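PDB 4MSX: Pre-mRNA-splicing factor SAD1 from Saccharomyces cerevisiae, which promotes the assembly of newly synthesised U4 snRNA into the U4/U6 snRNP particle and is required for pre-mRNA splicing. Local coordinates for residues S197-I202 / L271-K276; K349-F354 / L375-N380; T369-F374 / L404-V409. All coordinates share one frame; numbering follows the deposited sequence.

Contact 1: residues S197-I202 / L271-K276; sequences SVLLLI and LWLFNK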
loop_
_atom_site.group_PDB
_atom_site.type_symbol
_atom_site.label_atom_id
_atom_site.label_comp_id
_atom_site.label_asym_id
_atom_site.label_seq_id
_atom_site.Cartn_x
_atom_site.Cartn_y
_atom_site.Cartn_z
ATOM N N SER A 197 5.109 -1.062 -0.950
ATOM C CA SER A 197 4.877 -0.645 -2.324
ATOM C C SER A 197 3.500 -1.088 -2.775
ATOM O O SER A 197 2.806 -0.323 -3.436
ATOM C CB SER A 197 5.952 -1.172 -3.316
ATOM O OG SER A 197 5.918 -2.566 -3.413
ATOM N N VAL A 198 3.098 -2.302 -2.420
ATOM C CA VAL A 198 1.794 -2.785 -2.852
ATOM C C VAL A 198 0.640 -1.966 -2.180
ATOM O O VAL A 198 -0.371 -1.599 -2.833
ATOM C CB VAL A 198 1.641 -4.293 -2.515
ATOM C CG1 VAL A 198 0.204 -4.782 -2.719
ATOM C CG2 VAL A 198 2.625 -5.151 -3.431
ATOM N N LEU A 199 0.776 -1.688 -0.881
ATOM C CA LEU A 199 -0.271 -0.888 -0.234
ATOM C C LEU A 199 -0.385 0.509 -0.850
ATOM O O LEU A 199 -1.503 1.059 -0.966
ATOM C CB LEU A 199 0.002 -0.754 1.274
ATOM C CG LEU A 199 -0.167 -2.109 2.010
ATOM C CD1 LEU A 199 0.345 -1.939 3.451
ATOM C CD2 LEU A 199 -1.646 -2.594 1.997
ATOM N N LEU A 200 0.744 1.121 -1.184
ATOM C CA LEU A 200 0.701 2.412 -1.868
ATOM C C LEU A 200 0.011 2.290 -3.260
ATOM O O LEU A 200 -0.836 3.131 -3.640
ATOM C CB LEU A 200 2.136 2.965 -2.055
ATOM C CG LEU A 200 2.759 3.515 -0.750
ATOM C CD1 LEU A 200 4.275 3.743 -0.925
ATOM C CD2 LEU A 200 2.042 4.829 -0.261
ATOM N N LEU A 201 0.352 1.239 -4.008
ATOM C CA LEU A 201 -0.233 1.075 -5.358
ATOM C C LEU A 201 -1.729 0.988 -5.251
ATOM O O LEU A 201 -2.482 1.710 -5.942
ATOM C CB LEU A 201 0.223 -0.223 -6.060
ATOM C CG LEU A 201 1.673 -0.296 -6.485
ATOM C CD1 LEU A 201 1.936 -1.489 -7.445
ATOM C CD2 LEU A 201 2.080 0.982 -7.124
ATOM N N ILE A 202 -2.210 0.121 -4.387
ATOM C CA ILE A 202 -3.639 -0.062 -4.344
ATOM C C ILE A 202 -4.344 1.162 -3.718
ATOM O O ILE A 202 -5.447 1.520 -4.143
ATOM C CB ILE A 202 -4.029 -1.366 -3.672
ATOM C CG1 ILE A 202 -5.479 -1.700 -4.040
ATOM C CG2 ILE A 202 -3.782 -1.312 -2.157
ATOM C CD1 ILE A 202 -5.985 -2.993 -3.403
ATOM N N LEU A 271 -0.485 -9.856 -6.133
ATOM C CA LEU A 271 -1.403 -10.882 -6.644
ATOM C C LEU A 271 -2.075 -11.554 -5.439
ATOM O O LEU A 271 -3.273 -11.848 -5.449
ATOM C CB LEU A 271 -0.647 -11.994 -7.402
ATOM C CG LEU A 271 -0.074 -11.490 -8.770
ATOM C CD1 LEU A 271 0.731 -12.545 -9.501
ATOM C CD2 LEU A 271 -1.209 -11.026 -9.690
ATOM N N TRP A 272 -1.285 -11.886 -4.423
ATOM C CA TRP A 272 -1.888 -12.497 -3.219
ATOM C C TRP A 272 -2.984 -11.555 -2.628
ATOM O O TRP A 272 -4.080 -11.998 -2.209
ATOM C CB TRP A 272 -0.793 -12.747 -2.140
ATOM C CG TRP A 272 -1.287 -13.532 -0.956
ATOM C CD1 TRP A 272 -1.195 -14.910 -0.759
ATOM C CD2 TRP A 272 -1.884 -12.993 0.240
ATOM N NE1 TRP A 272 -1.736 -15.242 0.494
ATOM C CE2 TRP A 272 -2.155 -14.091 1.113
ATOM C CE3 TRP A 272 -2.225 -11.694 0.652
ATOM C CZ2 TRP A 272 -2.787 -13.924 2.346
ATOM C CZ3 TRP A 272 -2.853 -11.533 1.928
ATOM C CH2 TRP A 272 -3.102 -12.653 2.736
ATOM N N LEU A 273 -2.636 -10.288 -2.501
ATOM C CA LEU A 273 -3.510 -9.321 -1.822
ATOM C C LEU A 273 -4.788 -9.095 -2.684
ATOM O O LEU A 273 -5.913 -9.067 -2.159
ATOM C CB LEU A 273 -2.790 -7.984 -1.626
ATOM C CG LEU A 273 -3.506 -7.081 -0.631
ATOM C CD1 LEU A 273 -3.424 -7.659 0.823
ATOM C CD2 LEU A 273 -2.939 -5.667 -0.697
ATOM N N PHE A 274 -4.636 -8.949 -4.007
ATOM C CA PHE A 274 -5.860 -8.841 -4.859
ATOM C C PHE A 274 -6.754 -10.073 -4.735
ATOM O O PHE A 274 -7.990 -9.959 -4.643
ATOM C CB PHE A 274 -5.521 -8.715 -6.339
ATOM C CG PHE A 274 -5.222 -7.310 -6.770
ATOM C CD1 PHE A 274 -4.844 -6.349 -5.857
ATOM C CD2 PHE A 274 -5.346 -6.943 -8.095
ATOM C CE1 PHE A 274 -4.580 -5.029 -6.263
ATOM C CE2 PHE A 274 -5.079 -5.636 -8.510
ATOM C CZ PHE A 274 -4.697 -4.690 -7.598
ATOM N N ASN A 275 -6.150 -11.268 -4.717
ATOM C CA ASN A 275 -6.968 -12.459 -4.590
ATOM C C ASN A 275 -7.628 -12.541 -3.212
ATOM O O ASN A 275 -8.761 -13.028 -3.076
ATOM C CB ASN A 275 -6.190 -13.744 -4.937
ATOM C CG ASN A 275 -5.812 -13.813 -6.459
ATOM O OD1 ASN A 275 -6.566 -13.353 -7.342
ATOM N ND2 ASN A 275 -4.633 -14.358 -6.753
ATOM N N LYS A 276 -6.936 -12.079 -2.179
ATOM C CA LYS A 276 -7.490 -12.201 -0.832
ATOM C C LYS A 276 -8.660 -11.180 -0.678
ATOM O O LYS A 276 -9.658 -11.424 0.019
ATOM C CB LYS A 276 -6.414 -11.957 0.210
ATOM C CG LYS A 276 -6.897 -12.027 1.667
ATOM C CD LYS A 276 -7.201 -13.481 1.993
ATOM C CE LYS A 276 -7.785 -13.592 3.359
ATOM N NZ LYS A 276 -7.851 -14.991 3.826
#
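Val198 and Leu273 face each other, their CA atoms 8.5 Å apart, where two helical segments cross at -51°. The axes approach to 11.1 Å, a wide spacing for packed helices, bridged here by apolar side chains. Leu273 points at residues 197-202 and its CD2 does the touching: it lies 3.8 Å from CG1 of Val198 and 4.3 Å from CD2 of Leu199. Val198 holds CG1 anti to the backbone N (chi1 170°), which sends that methyl across to Leu273, and the two side chains lie alongside each other, pointing opposite ways. Further along, Ile202 is modelled in two conformers, so its approach to the ring, with CD1 3.8 Å from Phe274 CE1 and oblique, is less certain. The Phe274 ring also makes an edge-to-face contact with Trp321, and helix 222-234 packs beside Leu273 and Leu199 through Phe223 and Leu227. Every residue that touches is buried, and all the groups that meet are hydrocarbon. Such crossed helices joined by aliphatic and aromatic side chains are consistent with the core of the helical thumb subdomain of the ubiquitin-specific protease fold.

Contact 2: residues K349-F354 / L375-N380; sequences KLLTKF and LIFHFN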
loop_
_atom_site.group_PDB
_atom_site.type_symbol
_atom_site.label_atom_id
_atom_site.label_comp_id
_atom_site.label_asym_id
_atom_site.label_seq_id
_atom_site.Cartn_x
_atom_site.Cartn_y
_atom_site.Cartn_z
ATOM N N LYS A 349 8.087 -1.520 -27.647
ATOM C CA LYS A 349 8.548 -2.692 -28.337
ATOM C C LYS A 349 8.203 -3.954 -27.525
ATOM O O LYS A 349 7.971 -5.014 -28.092
ATOM C CB LYS A 349 10.058 -2.583 -28.599
ATOM C CG LYS A 349 10.679 -3.867 -29.136
ATOM C CD LYS A 349 11.582 -3.592 -30.345
ATOM C CE LYS A 349 12.397 -4.826 -30.749
ATOM N NZ LYS A 349 13.031 -4.674 -32.100
ATOM N N LEU A 350 8.172 -3.866 -26.191
ATOM C CA LEU A 350 7.730 -5.038 -25.390
ATOM C C LEU A 350 6.252 -5.319 -25.678
ATOM O O LEU A 350 5.790 -6.430 -25.551
ATOM C CB LEU A 350 7.951 -4.783 -23.879
ATOM C CG LEU A 350 9.419 -4.637 -23.434
ATOM C CD1 LEU A 350 9.514 -4.174 -21.933
ATOM C CD2 LEU A 350 10.211 -5.933 -23.661
ATOM N N LEU A 351 5.487 -4.300 -26.030
ATOM C CA LEU A 351 4.052 -4.486 -26.247
ATOM C C LEU A 351 3.699 -4.920 -27.690
ATOM O O LEU A 351 2.513 -5.098 -28.001
ATOM C CB LEU A 351 3.304 -3.216 -25.873
ATOM C CG LEU A 351 3.292 -2.959 -24.359
ATOM C CD1 LEU A 351 2.907 -1.529 -24.071
ATOM C CD2 LEU A 351 2.301 -3.950 -23.636
ATOM N N THR A 352 4.718 -5.113 -28.540
ATOM C CA THR A 352 4.506 -5.438 -29.974
ATOM C C THR A 352 3.676 -6.695 -30.161
ATOM O O THR A 352 2.830 -6.758 -31.028
ATOM C CB THR A 352 5.811 -5.745 -30.749
ATOM O OG1 THR A 352 6.847 -4.860 -30.357
ATOM C CG2 THR A 352 5.571 -5.606 -32.260
ATOM N N LYS A 353 3.992 -7.702 -29.372
ATOM C CA LYS A 353 3.177 -8.893 -29.225
ATOM C C LYS A 353 1.689 -8.587 -29.451
ATOM O O LYS A 353 1.023 -9.286 -30.204
ATOM C CB LYS A 353 3.349 -9.370 -27.786
ATOM C CG LYS A 353 3.481 -10.844 -27.602
ATOM C CD LYS A 353 3.772 -11.123 -26.168
ATOM C CE LYS A 353 4.066 -12.583 -25.956
ATOM N NZ LYS A 353 3.939 -12.926 -24.511
ATOM N N PHE A 354 1.173 -7.527 -28.810
ATOM C CA PHE A 354 -0.269 -7.253 -28.815
ATOM C C PHE A 354 -0.699 -6.209 -29.833
ATOM O O PHE A 354 -1.886 -5.989 -30.034
ATOM C CB PHE A 354 -0.737 -6.825 -27.413
ATOM C CG PHE A 354 -0.228 -7.735 -26.303
ATOM C CD1 PHE A 354 -0.847 -8.942 -26.024
ATOM C CD2 PHE A 354 0.853 -7.372 -25.524
ATOM C CE1 PHE A 354 -0.367 -9.790 -24.979
ATOM C CE2 PHE A 354 1.347 -8.224 -24.504
ATOM C CZ PHE A 354 0.718 -9.434 -24.237
ATOM N N LEU A 375 -3.974 -0.629 -15.879
ATOM C CA LEU A 375 -3.216 -1.703 -16.541
ATOM C C LEU A 375 -1.890 -1.788 -15.809
ATOM O O LEU A 375 -1.134 -0.804 -15.742
ATOM C CB LEU A 375 -3.022 -1.305 -18.029
ATOM C CG LEU A 375 -2.298 -2.288 -18.960
ATOM C CD1 LEU A 375 -2.959 -3.678 -18.901
ATOM C CD2 LEU A 375 -2.310 -1.717 -20.409
ATOM N N ILE A 376 -1.639 -2.954 -15.210
ATOM C CA ILE A 376 -0.460 -3.152 -14.369
ATOM C C ILE A 376 0.510 -4.076 -15.092
ATOM O O ILE A 376 0.145 -5.220 -15.445
ATOM C CB ILE A 376 -0.885 -3.811 -13.029
ATOM C CG1 ILE A 376 -2.001 -2.998 -12.385
ATOM C CG2 ILE A 376 0.375 -3.940 -12.088
ATOM C CD1 ILE A 376 -2.607 -3.668 -11.072
ATOM N N PHE A 377 1.724 -3.586 -15.315
ATOM C CA PHE A 377 2.740 -4.389 -15.997
ATOM C C PHE A 377 3.739 -4.876 -14.976
ATOM O O PHE A 377 4.075 -4.161 -14.034
ATOM C CB PHE A 377 3.566 -3.533 -16.953
ATOM C CG PHE A 377 2.768 -2.971 -18.119
ATOM C CD1 PHE A 377 1.811 -3.746 -18.757
ATOM C CD2 PHE A 377 3.015 -1.685 -18.570
ATOM C CE1 PHE A 377 1.092 -3.247 -19.864
ATOM C CE2 PHE A 377 2.279 -1.155 -19.676
ATOM C CZ PHE A 377 1.322 -1.926 -20.293
ATOM N N HIS A 378 4.284 -6.038 -15.253
ATOM C CA HIS A 378 5.428 -6.563 -14.479
ATOM C C HIS A 378 6.559 -6.837 -15.491
ATOM O O HIS A 378 6.318 -7.487 -16.515
ATOM C CB HIS A 378 5.001 -7.880 -13.847
ATOM C CG HIS A 378 6.140 -8.803 -13.484
ATOM N ND1 HIS A 378 6.188 -10.114 -13.914
ATOM C CD2 HIS A 378 7.221 -8.623 -12.682
ATOM C CE1 HIS A 378 7.274 -10.697 -13.416
ATOM N NE2 HIS A 378 7.890 -9.832 -12.630
ATOM N N PHE A 379 7.765 -6.372 -15.198
ATOM C CA PHE A 379 8.934 -6.646 -16.089
ATOM C C PHE A 379 9.651 -7.834 -15.524
ATOM O O PHE A 379 10.051 -7.817 -14.364
ATOM C CB PHE A 379 9.810 -5.418 -16.177
ATOM C CG PHE A 379 9.049 -4.248 -16.761
ATOM C CD1 PHE A 379 8.909 -4.111 -18.150
ATOM C CD2 PHE A 379 8.372 -3.369 -15.937
ATOM C CE1 PHE A 379 8.133 -3.052 -18.688
ATOM C CE2 PHE A 379 7.584 -2.326 -16.455
ATOM C CZ PHE A 379 7.474 -2.166 -17.827
ATOM N N ASN A 380 9.815 -8.879 -16.331
ATOM C CA ASN A 380 10.220 -10.160 -15.739
ATOM C C ASN A 380 11.727 -10.173 -15.483
ATOM O O ASN A 380 12.481 -10.724 -16.274
ATOM C CB ASN A 380 9.836 -11.296 -16.665
ATOM C CG ASN A 380 10.023 -12.653 -16.000
ATOM O OD1 ASN A 380 10.219 -12.725 -14.778
ATOM N ND2 ASN A 380 9.966 -13.721 -16.780
#
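Leu350 and Leu351, at the end of the short helix 347-350 and just beyond it, each meet one phenylalanine of strand 374-379. In the buried half, Leu351 and Phe377 come at each other from opposite directions. Both methyls of Leu351 take part: CD2 lies 4.0 Å from Phe377 CE1, and CD1 lies 4.1 Å from Phe377 CZ, so the far rim of the ring meets the fork of the leucine, with CD2 standing obliquely to the ring. The other pair is closer but lies nearer the surface. Leu350 crosses Phe379 at about a right angle and sets CD1 in the plane of the ring, against its edge, 3.7 Å from Phe379 CE1. Phe379 carries CG anti to its carbonyl carbon (chi1 -61°), which turns the ring so that its CE1 edge reaches Leu350. Leu325 of strand 323-325 touches Leu351 and both rings, filling in beside them. The solvent side is different in kind: Lys349 and Lys353 are exposed, though Lys353 forms a cation-pi contact with Phe366, and the partly exposed Thr352 turns its backbone N back to Lys349 O at 3.3 Å. Since the side chains that meet are wholly apolar, the end of helix 347-350 and the residue after it are probably held on the strand by shape and the exclusion of water, with no hydrogen bond between the two segments to fix their relative position.

Contact 3: residues T369-F374 / L404-V409; sequences TRLPQF and LEILHV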
loop_
_atom_site.group_PDB
_atom_site.type_symbol
_atom_site.label_atom_id
_atom_site.label_comp_id
_atom_site.label_asym_id
_atom_site.label_seq_id
_atom_site.Cartn_x
_atom_site.Cartn_y
_atom_site.Cartn_z
ATOM N N THR A 369 -7.779 -8.080 -25.246
ATOM C CA THR A 369 -9.190 -7.864 -25.586
ATOM C C THR A 369 -9.982 -7.170 -24.474
ATOM O O THR A 369 -11.122 -6.790 -24.688
ATOM C CB THR A 369 -9.902 -9.159 -25.878
ATOM O OG1 THR A 369 -9.675 -10.066 -24.779
ATOM C CG2 THR A 369 -9.378 -9.773 -27.188
ATOM N N ARG A 370 -9.429 -7.057 -23.268
ATOM C CA ARG A 370 -10.024 -6.124 -22.302
ATOM C C ARG A 370 -8.928 -5.255 -21.747
ATOM O O ARG A 370 -7.952 -5.740 -21.141
ATOM C CB ARG A 370 -10.796 -6.820 -21.185
ATOM C CG ARG A 370 -11.506 -5.778 -20.213
ATOM C CD ARG A 370 -12.316 -6.474 -19.129
ATOM N NE ARG A 370 -13.287 -5.527 -18.570
ATOM C CZ ARG A 370 -13.097 -4.769 -17.500
ATOM N NH1 ARG A 370 -11.968 -4.879 -16.782
ATOM N NH2 ARG A 370 -14.067 -3.919 -17.125
ATOM N N LEU A 371 -9.064 -3.972 -21.984
ATOM C CA LEU A 371 -8.087 -3.017 -21.511
ATOM C C LEU A 371 -8.709 -2.335 -20.296
ATOM O O LEU A 371 -9.707 -1.653 -20.416
ATOM C CB LEU A 371 -7.729 -2.010 -22.603
ATOM C CG LEU A 371 -6.748 -2.553 -23.653
ATOM C CD1 LEU A 371 -6.607 -1.596 -24.807
ATOM C CD2 LEU A 371 -5.400 -2.806 -23.025
ATOM N N PRO A 372 -8.147 -2.580 -19.102
ATOM C CA PRO A 372 -8.752 -2.060 -17.870
ATOM C C PRO A 372 -8.466 -0.592 -17.656
ATOM O O PRO A 372 -7.534 -0.075 -18.252
ATOM C CB PRO A 372 -8.064 -2.906 -16.744
ATOM C CG PRO A 372 -6.733 -3.305 -17.318
ATOM C CD PRO A 372 -6.955 -3.428 -18.860
ATOM N N GLN A 373 -9.228 0.070 -16.775
ATOM C CA GLN A 373 -8.895 1.429 -16.382
ATOM C C GLN A 373 -7.442 1.470 -15.815
ATOM O O GLN A 373 -6.707 2.442 -16.036
ATOM C CB GLN A 373 -9.860 1.920 -15.271
ATOM C CG GLN A 373 -9.575 3.325 -14.864
ATOM C CD GLN A 373 -10.041 4.319 -15.968
ATOM O OE1 GLN A 373 -10.674 3.914 -16.971
ATOM N NE2 GLN A 373 -9.703 5.599 -15.806
ATOM N N PHE A 374 -7.053 0.453 -15.039
ATOM C CA PHE A 374 -5.666 0.399 -14.499
ATOM C C PHE A 374 -4.987 -0.840 -15.047
ATOM O O PHE A 374 -5.404 -1.955 -14.726
ATOM C CB PHE A 374 -5.678 0.345 -12.943
ATOM C CG PHE A 374 -6.274 1.551 -12.340
ATOM C CD1 PHE A 374 -5.525 2.693 -12.186
ATOM C CD2 PHE A 374 -7.646 1.578 -12.028
ATOM C CE1 PHE A 374 -6.100 3.854 -11.616
ATOM C CE2 PHE A 374 -8.257 2.743 -11.504
ATOM C CZ PHE A 374 -7.485 3.882 -11.312
ATOM N N LEU A 404 1.537 6.253 -23.362
ATOM C CA LEU A 404 1.670 5.019 -24.067
ATOM C C LEU A 404 0.354 4.847 -24.815
ATOM O O LEU A 404 -0.675 5.258 -24.338
ATOM C CB LEU A 404 1.912 3.922 -22.974
ATOM C CG LEU A 404 1.883 2.440 -23.242
ATOM C CD1 LEU A 404 2.442 1.651 -22.042
ATOM C CD2 LEU A 404 0.457 2.037 -23.511
ATOM N N GLU A 405 0.366 4.238 -25.993
ATOM C CA GLU A 405 -0.900 3.978 -26.653
ATOM C C GLU A 405 -0.955 2.520 -27.056
ATOM O O GLU A 405 0.022 1.998 -27.545
ATOM C CB GLU A 405 -1.005 4.885 -27.908
ATOM C CG GLU A 405 -2.379 4.869 -28.534
ATOM C CD GLU A 405 -2.561 5.931 -29.632
ATOM O OE1 GLU A 405 -1.683 6.045 -30.524
ATOM O OE2 GLU A 405 -3.587 6.643 -29.584
ATOM N N ILE A 406 -2.088 1.855 -26.847
ATOM C CA ILE A 406 -2.233 0.461 -27.281
ATOM C C ILE A 406 -3.475 0.364 -28.166
ATOM O O ILE A 406 -4.589 0.541 -27.685
ATOM C CB ILE A 406 -2.437 -0.514 -26.079
ATOM C CG1 ILE A 406 -1.226 -0.493 -25.163
ATOM C CG2 ILE A 406 -2.709 -1.936 -26.587
ATOM C CD1 ILE A 406 -1.475 -1.143 -23.770
ATOM N N LEU A 407 -3.275 0.086 -29.451
ATOM C CA LEU A 407 -4.378 0.090 -30.424
ATOM C C LEU A 407 -5.409 1.211 -30.143
ATOM O O LEU A 407 -6.592 0.969 -29.852
ATOM C CB LEU A 407 -5.048 -1.281 -30.472
ATOM C CG LEU A 407 -4.098 -2.383 -30.964
ATOM C CD1 LEU A 407 -4.814 -3.722 -30.983
ATOM C CD2 LEU A 407 -3.485 -2.042 -32.350
ATOM N N HIS A 408 -4.903 2.434 -30.187
ATOM C CA HIS A 408 -5.711 3.657 -30.052
ATOM C C HIS A 408 -6.219 3.985 -28.660
ATOM O O HIS A 408 -6.841 5.035 -28.476
ATOM C CB HIS A 408 -6.839 3.657 -31.083
ATOM C CG HIS A 408 -6.318 3.574 -32.484
ATOM N ND1 HIS A 408 -6.884 2.777 -33.457
ATOM C CD2 HIS A 408 -5.237 4.161 -33.057
ATOM C CE1 HIS A 408 -6.184 2.891 -34.572
ATOM N NE2 HIS A 408 -5.176 3.719 -34.355
ATOM N N VAL A 409 -5.928 3.139 -27.667
ATOM C CA VAL A 409 -6.327 3.474 -26.291
ATOM C C VAL A 409 -5.121 4.112 -25.631
ATOM O O VAL A 409 -4.040 3.539 -25.658
ATOM C CB VAL A 409 -6.769 2.225 -25.546
ATOM C CG1 VAL A 409 -7.135 2.555 -24.090
ATOM C CG2 VAL A 409 -7.946 1.569 -26.287
#
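Ile406 and Val409, which together receive the side chain of Leu371, are the closing pair of a two-residue beta hairpin with a type I' turn, the link between strands 403-406 and 409-421. The pair is hydrogen-bonded in both directions, Ile406 N to Val409 O at 2.8 Å and Val409 N to Ile406 O at 2.9 Å. Leu407 and His408 make the bend, both with positive phi, and are exposed. Leu371 belongs to the connection that follows strand 365-370, and it reaches the hairpin with one methyl. Its CD1 lies 3.7 Å from Val409 CG2 and 3.9 Å from Val409 CB, the two side chains running side by side with reversed headings. The same methyl stands 4.1 Å from the carbonyl O of Ile406 and 4.3 Å from its CG2, so it sits over the closing pair and touches both strands of the hairpin. With chi1 of Val409 at 178°, CG2 stands beside the backbone N, anti to the carbonyl carbon, and is the methyl that meets Leu371. The contact is only partly buried: Ile406 is enclosed, while Leu371 and Val409 keep some exposure. Just before Leu371, at the end of strand 365-370, Thr369 and Arg370 both face Lys295 of strand 294-299, a classic beta bulge, and the Arg370 guanidinium is anchored by the carbonyl oxygens of His290 and Lys293. Lys480 NZ of strand 472-480 bonds to Leu371 O, and Tyr411 OH of strand 409-421 to Pro372 O, placing the connection between the end of helix 282-292, strand 472-480 and the long strand 409-421.

From the N terminus, contact 1 comes first: its 68-residue loop, just over half helical, closes when helix 266-280 returns to helix 189-203, before the other two open. Contact 2 starts at 349-354 and closes a loop of 20 residues at 375-380. Contact 3 starts within that loop, at 369-374, and closes beyond it at 404-409, so contacts 2 and 3 cross. Their centres are about 12 Å apart and they share packing, with Leu404 against Leu351 and Phe377, and Ile406 against Leu375. Phe274 and Ile376 join contact 1 to contact 2. Contact 1 pairs two helices, contact 2 seats helix 347-350 on the mixed sheet, and contact 3 fastens the connection from the three-stranded sheet to the 403-406/409-421 hairpin.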